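PDB 5H5M: alpha-catenin-like protein hmp-1 from Caenorhabditis elegans, which takes part in a cadherin-catenin complex at adherens junctions and is required for cell migration during body enclosure and cell shape changes during body elongation. Local coordinates for residues T347-E350 against E351-F355; L227-A230 against L231-T235. All coordinates share one frame; numbering follows the deposited sequence.

Overall arrangement
Both contacts are local, each within one helix of the M domain, an almost wholly helical part of this vinculin-family protein. Contact 2 comes first along the chain, at the C-terminal end of helix 207-233, where side chains pack against helices 142-166 and 173-202. Contact 1 follows near the start of helix 345-374, which packs against helices 237-260, 276-300 and 305-339. Their centres lie 38 Å apart and their nearest atoms about 24 Å, so the two do not touch. Helix 276-300 touches side chains of both. Contact 2 thus closes a helix packed on 142-166 and 173-202, whereas contact 1 lies among 237-260, 276-300 and 305-339, consistent with two neighbouring bundles.

Contact 1 of 2, residues T347-E350 against E351-F355; sequences TKEE and EMNEF
Glu351 donates its backbone N to Thr347 O at 2.9 Å, the first of four i to i+4 bonds; Met352 N to Lys348 O follows at 2.8 Å, then Asn353 to Glu349 and Glu354 to Glu350. This unbroken pairing, with N-H...O angles of 149° to 163°, is that of a regular alpha-helix.

One water joins two polar side chains. Glu349 and Asn353 run alongside each other, their carboxylate and amide planes 49° apart; the water donates to Glu349 OE2 at 3.3 Å and accepts from Asn353 ND2 at 3.2 Å.

Apolar contacts are light. The Met352 side chain crosses that of Glu349 at a slant, and a bend at its last torsion brings CE to 4.1 Å from Glu349 CG. On another side of the helix, Thr347 CG2 sits 4.1 Å from Glu351 CG.

Two acidic side chains turn to helix 305-339: Glu351 forms a salt bridge with Arg335, helping place its buried carboxylate, and Glu354 one with Arg328. Met352 packs on Ile256 and buried Phe355 on Ile259, Leu332 and Val276, while Glu349 and Glu350 are exposed, as in an amphipathic helix of a vinculin/alpha-catenin four-helix bundle.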
loop_
_atom_site.group_PDB
_atom_site.type_symbol
_atom_site.label_atom_id
_atom_site.label_comp_id
_atom_site.label_asym_id
_atom_site.label_seq_id
_atom_site.Cartn_x
_atom_site.Cartn_y
_atom_site.Cartn_z
ATOM N N THR A 347 33.904 8.200 -6.713
ATOM C CA THR A 347 32.791 8.628 -7.552
ATOM C C THR A 347 31.484 8.021 -7.052
ATOM O O THR A 347 30.456 8.696 -7.005
ATOM C CB THR A 347 33.006 8.242 -9.029
ATOM O OG1 THR A 347 34.167 8.911 -9.534
ATOM C CG2 THR A 347 31.796 8.642 -9.869
ATOM N N LYS A 348 31.532 6.749 -6.669
ATOM C CA LYS A 348 30.361 6.079 -6.117
ATOM C C LYS A 348 29.854 6.812 -4.882
ATOM O O LYS A 348 28.649 6.992 -4.709
ATOM C CB LYS A 348 30.675 4.622 -5.768
ATOM C CG LYS A 348 30.835 3.705 -6.972
ATOM C CD LYS A 348 31.139 2.279 -6.534
ATOM C CE LYS A 348 31.284 1.344 -7.725
ATOM N NZ LYS A 348 32.377 1.784 -8.636
ATOM N N GLU A 349 30.783 7.240 -4.030
ATOM C CA GLU A 349 30.431 7.972 -2.821
ATOM C C GLU A 349 29.780 9.310 -3.166
ATOM O O GLU A 349 28.758 9.679 -2.585
ATOM C CB GLU A 349 31.663 8.190 -1.941
ATOM C CG GLU A 349 31.335 8.732 -0.560
ATOM C CD GLU A 349 32.570 9.056 0.261
ATOM O OE1 GLU A 349 33.694 8.917 -0.262
ATOM O OE2 GLU A 349 32.413 9.453 1.433
ATOM N N GLU A 350 30.369 10.027 -4.119
ATOM C CA GLU A 350 29.830 11.312 -4.556
ATOM C C GLU A 350 28.417 11.173 -5.117
ATOM O O GLU A 350 27.539 11.989 -4.830
ATOM C CB GLU A 350 30.742 11.951 -5.607
ATOM C CG GLU A 350 32.109 12.389 -5.087
ATOM C CD GLU A 350 32.984 12.980 -6.181
ATOM O OE1 GLU A 350 32.556 12.975 -7.355
ATOM O OE2 GLU A 350 34.098 13.451 -5.870
ATOM N N GLU A 351 28.197 10.135 -5.918
ATOM C CA GLU A 351 26.900 9.934 -6.551
ATOM C C GLU A 351 25.873 9.388 -5.563
ATOM O O GLU A 351 24.680 9.674 -5.676
ATOM C CB GLU A 351 27.032 8.999 -7.756
ATOM C CG GLU A 351 27.966 9.509 -8.853
ATOM C CD GLU A 351 27.388 10.665 -9.665
ATOM O OE1 GLU A 351 27.873 10.893 -10.793
ATOM O OE2 GLU A 351 26.457 11.349 -9.189
ATOM N N MET A 352 26.344 8.606 -4.595
ATOM C CA MET A 352 25.480 8.113 -3.529
ATOM C C MET A 352 24.935 9.285 -2.716
ATOM O O MET A 352 23.745 9.347 -2.410
ATOM C CB MET A 352 26.238 7.140 -2.622
ATOM C CG MET A 352 25.517 6.806 -1.325
ATOM S SD MET A 352 26.446 5.666 -0.277
ATOM C CE MET A 352 27.880 6.661 0.122
ATOM N N ASN A 353 25.817 10.217 -2.377
ATOM C CA ASN A 353 25.422 11.409 -1.645
ATOM C C ASN A 353 24.495 12.304 -2.468
ATOM O O ASN A 353 23.537 12.864 -1.938
ATOM C CB ASN A 353 26.661 12.191 -1.201
ATOM C CG ASN A 353 27.346 11.564 0.003
ATOM O OD1 ASN A 353 26.691 11.005 0.884
ATOM N ND2 ASN A 353 28.669 11.655 0.046
ATOM N N GLU A 354 24.778 12.434 -3.761
ATOM C CA GLU A 354 23.926 13.223 -4.648
ATOM C C GLU A 354 22.525 12.630 -4.749
ATOM O O GLU A 354 21.538 13.359 -4.823
ATOM C CB GLU A 354 24.550 13.335 -6.042
ATOM C CG GLU A 354 23.636 13.948 -7.108
ATOM C CD GLU A 354 23.170 15.363 -6.781
ATOM O OE1 GLU A 354 23.779 16.028 -5.915
ATOM O OE2 GLU A 354 22.187 15.815 -7.406
ATOM N N PHE A 355 22.443 11.303 -4.746
ATOM C CA PHE A 355 21.157 10.626 -4.795
ATOM C C PHE A 355 20.396 10.810 -3.484
ATOM O O PHE A 355 19.189 11.043 -3.492
ATOM C CB PHE A 355 21.342 9.138 -5.092
ATOM C CG PHE A 355 20.058 8.417 -5.389
ATOM C CD1 PHE A 355 19.285 8.777 -6.481
ATOM C CD2 PHE A 355 19.628 7.379 -4.583
ATOM C CE1 PHE A 355 18.104 8.115 -6.763
ATOM C CE2 PHE A 355 18.447 6.714 -4.860
ATOM C CZ PHE A 355 17.685 7.083 -5.954
HETATM O O HOH W 1 30.576 11.937 2.562
#

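Contact 2 of 2, residues L227-A230 against L231-T235; sequences LTTA and LDNIT
Leu231, which packs on Leu227 one turn earlier, has a backbone oxygen gripped twice: Thr235 OG1 donates to Leu231 O at 2.7 Å and Ile234 N to the same atom at 3.2 Å. The two donors arrive from opposite faces of the carbonyl plane, so a side-chain hydroxyl and a shortened turn share the acceptor where the helix stops.

The bonding pattern documents that ending. Leu231 N to Leu227 O, at 2.9 Å and 159°, is a sound helical bond, and Asp232 N to Thr228 O is nearly as straight, though longer. Asn233 N bends to 135° on Thr229 O, and the bonds from Asn233 N and Ile234 N to Ala230 O are both weak.

Side by side and pointing the same way, the leucines meet through Leu227 CD1 and Leu231 CG, 4.1 Å apart; Leu227 CG is anti to its own N (chi1 171°), which carries CD1 forward. Leu231 also touches Phe123 and Ser166 of helix 142-166. An alanine in place of Leu231 is likely to leave Leu227 CD1 without this neighbour and open a gap there.

Asp232 lies alongside Thr228, OD2 4.0 Å from Thr228 CG2, while its OD1 forms a salt bridge with Arg289 on helix 276-300. The contact thus pairs an apolar buried face (Leu227, Leu231) with a charged tie to a neighbouring helix, and Thr235 OG1, with Ile234 N, keeps Leu231 O paired where the i to i+4 pattern breaks off.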
loop_
_atom_site.group_PDB
_atom_site.type_symbol
_atom_site.label_atom_id
_atom_site.label_comp_id
_atom_site.label_asym_id
_atom_site.label_seq_id
_atom_site.Cartn_x
_atom_site.Cartn_y
_atom_site.Cartn_z
ATOM N N LEU A 227 -11.404 1.889 -8.733
ATOM C CA LEU A 227 -10.831 0.994 -7.738
ATOM C C LEU A 227 -9.884 1.736 -6.801
ATOM O O LEU A 227 -9.885 1.507 -5.590
ATOM C CB LEU A 227 -10.096 -0.160 -8.422
ATOM C CG LEU A 227 -9.261 -1.053 -7.503
ATOM C CD1 LEU A 227 -10.151 -1.746 -6.490
ATOM C CD2 LEU A 227 -8.452 -2.068 -8.303
ATOM N N THR A 228 -9.078 2.626 -7.372
ATOM C CA THR A 228 -8.117 3.396 -6.594
ATOM C C THR A 228 -8.840 4.289 -5.597
ATOM O O THR A 228 -8.444 4.389 -4.435
ATOM C CB THR A 228 -7.217 4.260 -7.496
ATOM O OG1 THR A 228 -6.636 3.441 -8.518
ATOM C CG2 THR A 228 -6.112 4.912 -6.677
ATOM N N THR A 229 -9.912 4.925 -6.056
ATOM C CA THR A 229 -10.711 5.783 -5.198
ATOM C C THR A 229 -11.339 4.976 -4.064
ATOM O O THR A 229 -11.291 5.379 -2.901
ATOM C CB THR A 229 -11.823 6.491 -5.983
ATOM O OG1 THR A 229 -11.238 7.290 -7.016
ATOM C CG2 THR A 229 -12.625 7.395 -5.059
ATOM N N ALA A 230 -11.920 3.831 -4.408
ATOM C CA ALA A 230 -12.581 2.992 -3.415
ATOM C C ALA A 230 -11.601 2.511 -2.340
ATOM O O ALA A 230 -11.935 2.502 -1.154
ATOM C CB ALA A 230 -13.255 1.813 -4.090
ATOM N N LEU A 231 -10.393 2.137 -2.756
ATOM C CA LEU A 231 -9.354 1.681 -1.830
ATOM C C LEU A 231 -8.868 2.774 -0.880
ATOM O O LEU A 231 -8.605 2.509 0.294
ATOM C CB LEU A 231 -8.159 1.112 -2.600
ATOM C CG LEU A 231 -8.333 -0.309 -3.133
ATOM C CD1 LEU A 231 -7.120 -0.715 -3.937
ATOM C CD2 LEU A 231 -8.570 -1.287 -1.993
ATOM N N ASP A 232 -8.736 3.996 -1.387
ATOM C CA ASP A 232 -8.348 5.125 -0.543
ATOM C C ASP A 232 -9.408 5.381 0.529
ATOM O O ASP A 232 -9.104 5.882 1.608
ATOM C CB ASP A 232 -8.128 6.392 -1.381
ATOM C CG ASP A 232 -6.915 6.290 -2.296
ATOM O OD1 ASP A 232 -6.006 5.487 -1.996
ATOM O OD2 ASP A 232 -6.866 7.021 -3.311
ATOM N N ASN A 233 -10.651 5.021 0.223
ATOM C CA ASN A 233 -11.764 5.234 1.143
ATOM C C ASN A 233 -11.833 4.218 2.283
ATOM O O ASN A 233 -12.500 4.463 3.286
ATOM C CB ASN A 233 -13.086 5.228 0.376
ATOM C CG ASN A 233 -13.512 6.616 -0.049
ATOM O OD1 ASN A 233 -13.557 6.931 -1.237
ATOM N ND2 ASN A 233 -13.825 7.460 0.928
ATOM N N ILE A 234 -11.158 3.082 2.131
ATOM C CA ILE A 234 -11.086 2.105 3.215
ATOM C C ILE A 234 -9.674 2.085 3.800
ATOM O O ILE A 234 -9.274 1.132 4.469
ATOM C CB ILE A 234 -11.482 0.684 2.752
ATOM C CG1 ILE A 234 -10.491 0.142 1.720
ATOM C CG2 ILE A 234 -12.899 0.673 2.190
ATOM C CD1 ILE A 234 -10.575 -1.366 1.549
ATOM N N THR A 235 -8.934 3.158 3.540
ATOM C CA THR A 235 -7.567 3.307 4.020
ATOM C C THR A 235 -7.443 4.583 4.849
ATOM O O THR A 235 -7.862 5.657 4.415
ATOM C CB THR A 235 -6.554 3.350 2.846
ATOM O OG1 THR A 235 -6.618 2.124 2.103
ATOM C CG2 THR A 235 -5.134 3.558 3.359
#